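PDB 5EHK: lantibiotic dehydratase from Microbispora corallina, which probably dehydrates serine and threonine residues of the precursor peptide of the lantibiotic NAI-107, in a reaction that depends on glutamyl-tRNA. Local coordinates for residues Ala172-Glu175 / Trp176-Ala180; Ala180-Arg183 / Leu184-Asp187. All coordinates share one frame; numbering follows the deposited sequence.

Contact 1: Ala172-Glu175 / Trp176-Ala180; sequences ADME and WLLSA
Ala172 CB sits at the edge of the Trp176 indole, close to the ring plane and 3.6 Å from CZ3. This is the apolar centre of a helix N-terminus: strand 167-172 ends here, Asp173 is the N-cap, and helix 174-185 begins. The Trp176 CG lies anti to the backbone N (chi1 179°), and the ring therefore reaches back beside Ala172. The indole also packs on Leu327 and Val330 of helix 318-339, and its NE1 is held by the carbonyls of Thr356 and His360. A second apolar pair lies farther round the helix. Met174 bends at chi2 and chi3, which brings its CE methyl to 3.8 Å from Leu178 CD1. Leu177 turns to helix 294-306 and touches Pro294, Leu295 and Val298.

The polar edge is mostly backbone. Leu177 N bonds to Asp173 O at 2.8 Å, nearly straight, with an N-H...O angle of 170°. Leu178 N bonds to Met174 O at 2.8 Å. The next bond, from Ser179 N to Glu175 O, is weak at 3.4 Å. The Asn581 amide bonds twice here: its ND2 donates to Asp173 OD1, and its OD1 accepts from Met174 N. The other carboxylate oxygen makes the capping bond: Asp173 OD2 accepts from Trp176 N at 2.9 Å, with the donor 37° out of the carboxylate plane.

Contact 2: Ala180-Arg183 / Leu184-Asp187; sequences AVHR and LERD
Leu184 N bonds to Ala180 O at 3.0 Å, with an N-H...O angle of 158°. Leu184 CB lies 3.4 Å from Val181 O. The side chain goes on to meet Leu323 of helix 318-339 and Val298 and Val302 of helix 294-306.

Glu185 N has two weak bonds, to Val181 O at 2.8 Å and to His182 O at 3.0 Å. Its side chain runs alongside His182 and points the same way. Glu185 OE1 comes to 3.6 Å from His182 CD2, and the carboxylate and imidazole planes are only 18° apart. CG of Glu185 is anti to its own carbonyl carbon (chi1 -82°), and the extended chain carries the acid past the Val181 methyl CG1. There OE2 forms a salt bridge with Arg286 and a hydrogen bond with Thr283.

This is the C-terminal turn of helix 174-185, where i+3 and i+4 bonding mix. Arg186 N bonds weakly to His182 O, and Arg186 CG lies 3.5 Å from His182 O. Asp187 then serves as N-cap of helix 188-191: its OD2 accepts from Leu190 N, while OD1 accepts from Ser317 N and bonds to Ser320 OG.

Overall arrangement
Contact 1 and contact 2 cover the N-terminal and C-terminal halves of helix 174-185. They share Ala180, and their centres lie about 11 Å apart. Contact 1 is the more deeply buried, with none of its touching residues exposed. Contact 2 includes the exposed Arg183 and Arg186. Both halves lie between helices 294-306 and 318-339: Leu177, Val181 and Leu184 meet the first, Trp176, Ala180 and Leu184 the second. The chemistry differs. At the N-terminal end of the helix the carboxylate of Asp173 caps it, and apolar side chains pair across the turn. At its C-terminal end the backbone bonds are mostly weak, and the buried acids Glu185 and Asp187 turn to partners beyond the two segments: Arg286 and the next helix.

Contact 1: Ala172-Glu175 / Trp176-Ala180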
loop_
_atom_site.group_PDB
_atom_site.type_symbol
_atom_site.label_atom_id
_atom_site.label_comp_id
_atom_site.label_asym_id
_atom_site.label_seq_id
_atom_site.Cartn_x
_atom_site.Cartn_y
_atom_site.Cartn_z
ATOM N N ALA A 172 37.055 -25.655 -12.953
ATOM C CA ALA A 172 37.245 -24.327 -13.490
ATOM C C ALA A 172 36.096 -23.446 -13.050
ATOM O O ALA A 172 34.958 -23.878 -13.064
ATOM C CB ALA A 172 37.308 -24.399 -15.005
ATOM N N ASP A 173 36.403 -22.226 -12.623
ATOM C CA ASP A 173 35.386 -21.224 -12.310
ATOM C C ASP A 173 34.679 -20.829 -13.598
ATOM O O ASP A 173 35.342 -20.585 -14.610
ATOM C CB ASP A 173 36.040 -20.015 -11.644
ATOM C CG ASP A 173 35.167 -18.774 -11.655
ATOM O OD1 ASP A 173 34.233 -18.676 -10.826
ATOM O OD2 ASP A 173 35.462 -17.856 -12.448
ATOM N N MET A 174 33.345 -20.782 -13.573
ATOM C CA MET A 174 32.565 -20.544 -14.794
ATOM C C MET A 174 32.898 -19.223 -15.474
ATOM O O MET A 174 32.986 -19.155 -16.698
ATOM C CB MET A 174 31.066 -20.632 -14.529
ATOM C CG MET A 174 30.548 -22.042 -14.466
ATOM S SD MET A 174 30.733 -22.841 -16.076
ATOM C CE MET A 174 29.806 -21.720 -17.104
ATOM N N GLU A 175 33.068 -18.180 -14.674
ATOM C CA GLU A 175 33.432 -16.886 -15.202
ATOM C C GLU A 175 34.765 -17.010 -15.929
ATOM O O GLU A 175 34.928 -16.505 -17.038
ATOM C CB GLU A 175 33.505 -15.864 -14.072
ATOM C CG GLU A 175 33.367 -14.440 -14.541
ATOM C CD GLU A 175 32.892 -13.509 -13.444
ATOM O OE1 GLU A 175 32.198 -13.995 -12.531
ATOM O OE2 GLU A 175 33.179 -12.291 -13.510
ATOM N N TRP A 176 35.704 -17.721 -15.311
ATOM C CA TRP A 176 37.013 -17.973 -15.911
ATOM C C TRP A 176 36.887 -18.776 -17.211
ATOM O O TRP A 176 37.391 -18.366 -18.253
ATOM C CB TRP A 176 37.959 -18.657 -14.900
ATOM C CG TRP A 176 39.330 -18.979 -15.450
ATOM C CD1 TRP A 176 40.395 -18.125 -15.556
ATOM C CD2 TRP A 176 39.771 -20.233 -15.985
ATOM N NE1 TRP A 176 41.468 -18.775 -16.116
ATOM C CE2 TRP A 176 41.108 -20.068 -16.392
ATOM C CE3 TRP A 176 39.166 -21.478 -16.153
ATOM C CZ2 TRP A 176 41.848 -21.102 -16.957
ATOM C CZ3 TRP A 176 39.899 -22.500 -16.718
ATOM C CH2 TRP A 176 41.228 -22.309 -17.109
ATOM N N LEU A 177 36.219 -19.921 -17.143
ATOM C CA LEU A 177 36.067 -20.775 -18.314
ATOM C C LEU A 177 35.368 -20.071 -19.473
ATOM O O LEU A 177 35.715 -20.283 -20.634
ATOM C CB LEU A 177 35.316 -22.056 -17.964
ATOM C CG LEU A 177 35.116 -22.985 -19.160
ATOM C CD1 LEU A 177 36.467 -23.419 -19.705
ATOM C CD2 LEU A 177 34.258 -24.193 -18.772
ATOM N N LEU A 178 34.387 -19.231 -19.163
ATOM C CA LEU A 178 33.653 -18.540 -20.213
ATOM C C LEU A 178 34.528 -17.559 -21.005
ATOM O O LEU A 178 34.357 -17.423 -22.217
ATOM C CB LEU A 178 32.379 -17.874 -19.662
ATOM C CG LEU A 178 31.240 -18.865 -19.369
ATOM C CD1 LEU A 178 30.156 -18.249 -18.497
ATOM C CD2 LEU A 178 30.651 -19.450 -20.648
ATOM N N SER A 179 35.480 -16.907 -20.341
ATOM C CA SER A 179 36.452 -16.063 -21.052
ATOM C C SER A 179 37.156 -16.806 -22.187
ATOM O O SER A 179 37.385 -16.247 -23.265
ATOM C CB SER A 179 37.472 -15.429 -20.105
ATOM O OG SER A 179 36.888 -14.343 -19.399
ATOM N N ALA A 180 37.492 -18.064 -21.934
ATOM C CA ALA A 180 38.134 -18.902 -22.935
ATOM C C ALA A 180 37.159 -19.401 -24.005
ATOM O O ALA A 180 37.513 -19.479 -25.183
ATOM C CB ALA A 180 38.848 -20.074 -22.271
#

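Contact 2: Ala180-Arg183 / Leu184-Asp187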
loop_
_atom_site.group_PDB
_atom_site.type_symbol
_atom_site.label_atom_id
_atom_site.label_comp_id
_atom_site.label_asym_id
_atom_site.label_seq_id
_atom_site.Cartn_x
_atom_site.Cartn_y
_atom_site.Cartn_z
ATOM N N ALA A 180 37.492 -18.064 -21.934
ATOM C CA ALA A 180 38.134 -18.902 -22.935
ATOM C C ALA A 180 37.159 -19.401 -24.005
ATOM O O ALA A 180 37.513 -19.479 -25.183
ATOM C CB ALA A 180 38.848 -20.074 -22.271
ATOM N N VAL A 181 35.945 -19.762 -23.594
ATOM C CA VAL A 181 34.942 -20.277 -24.523
ATOM C C VAL A 181 34.631 -19.213 -25.568
ATOM O O VAL A 181 34.449 -19.516 -26.752
ATOM C CB VAL A 181 33.634 -20.679 -23.785
ATOM C CG1 VAL A 181 32.575 -21.132 -24.771
ATOM C CG2 VAL A 181 33.903 -21.774 -22.738
ATOM N N HIS A 182 34.608 -17.961 -25.116
ATOM C CA HIS A 182 34.424 -16.803 -25.988
ATOM C C HIS A 182 35.495 -16.749 -27.075
ATOM O O HIS A 182 35.191 -16.491 -28.240
ATOM C CB HIS A 182 34.493 -15.519 -25.166
ATOM C CG HIS A 182 33.332 -15.329 -24.244
ATOM N ND1 HIS A 182 33.300 -14.345 -23.283
ATOM C CD2 HIS A 182 32.162 -16.004 -24.137
ATOM C CE1 HIS A 182 32.158 -14.415 -22.621
ATOM N NE2 HIS A 182 31.453 -15.417 -23.115
ATOM N N ARG A 183 36.743 -17.015 -26.691
ATOM C CA ARG A 183 37.866 -16.955 -27.621
ATOM C C ARG A 183 37.744 -18.078 -28.619
ATOM O O ARG A 183 38.069 -17.906 -29.790
ATOM C CB ARG A 183 39.198 -17.051 -26.880
ATOM C CG ARG A 183 39.624 -15.764 -26.168
ATOM C CD ARG A 183 40.729 -16.027 -25.149
ATOM N NE ARG A 183 41.916 -16.652 -25.733
ATOM C CZ ARG A 183 42.862 -17.264 -25.024
ATOM N NH1 ARG A 183 42.751 -17.359 -23.705
ATOM N NH2 ARG A 183 43.907 -17.804 -25.635
ATOM N N LEU A 184 37.250 -19.222 -28.164
ATOM C CA LEU A 184 36.958 -20.317 -29.068
ATOM C C LEU A 184 35.773 -19.979 -30.005
ATOM O O LEU A 184 35.729 -20.453 -31.146
ATOM C CB LEU A 184 36.662 -21.585 -28.263
ATOM C CG LEU A 184 37.839 -22.298 -27.585
ATOM C CD1 LEU A 184 37.452 -23.704 -27.161
ATOM C CD2 LEU A 184 39.044 -22.340 -28.489
ATOM N N GLU A 185 34.851 -19.122 -29.545
ATOM C CA GLU A 185 33.626 -18.790 -30.302
ATOM C C GLU A 185 33.895 -17.829 -31.469
ATOM O O GLU A 185 33.101 -17.728 -32.406
ATOM C CB GLU A 185 32.514 -18.237 -29.379
ATOM C CG GLU A 185 31.686 -19.322 -28.628
ATOM C CD GLU A 185 30.697 -18.762 -27.574
ATOM O OE1 GLU A 185 30.855 -17.601 -27.121
ATOM O OE2 GLU A 185 29.760 -19.504 -27.192
ATOM N N ARG A 186 35.021 -17.128 -31.403
ATOM C CA ARG A 186 35.434 -16.221 -32.469
ATOM C C ARG A 186 36.130 -16.984 -33.608
ATOM O O ARG A 186 36.259 -16.487 -34.722
ATOM C CB ARG A 186 36.337 -15.129 -31.904
ATOM C CG ARG A 186 35.658 -14.230 -30.889
ATOM C CD ARG A 186 36.656 -13.262 -30.270
ATOM N NE ARG A 186 37.508 -12.629 -31.282
ATOM C CZ ARG A 186 38.399 -11.669 -31.035
ATOM N NH1 ARG A 186 38.562 -11.204 -29.798
ATOM N NH2 ARG A 186 39.129 -11.178 -32.030
ATOM N N ASP A 187 36.587 -18.192 -33.318
ATOM C CA ASP A 187 37.194 -19.043 -34.334
ATOM C C ASP A 187 36.128 -19.580 -35.294
ATOM O O ASP A 187 35.434 -20.559 -34.981
ATOM C CB ASP A 187 37.952 -20.179 -33.644
ATOM C CG ASP A 187 38.683 -21.096 -34.614
ATOM O OD1 ASP A 187 39.907 -21.283 -34.419
ATOM O OD2 ASP A 187 38.045 -21.654 -35.537
#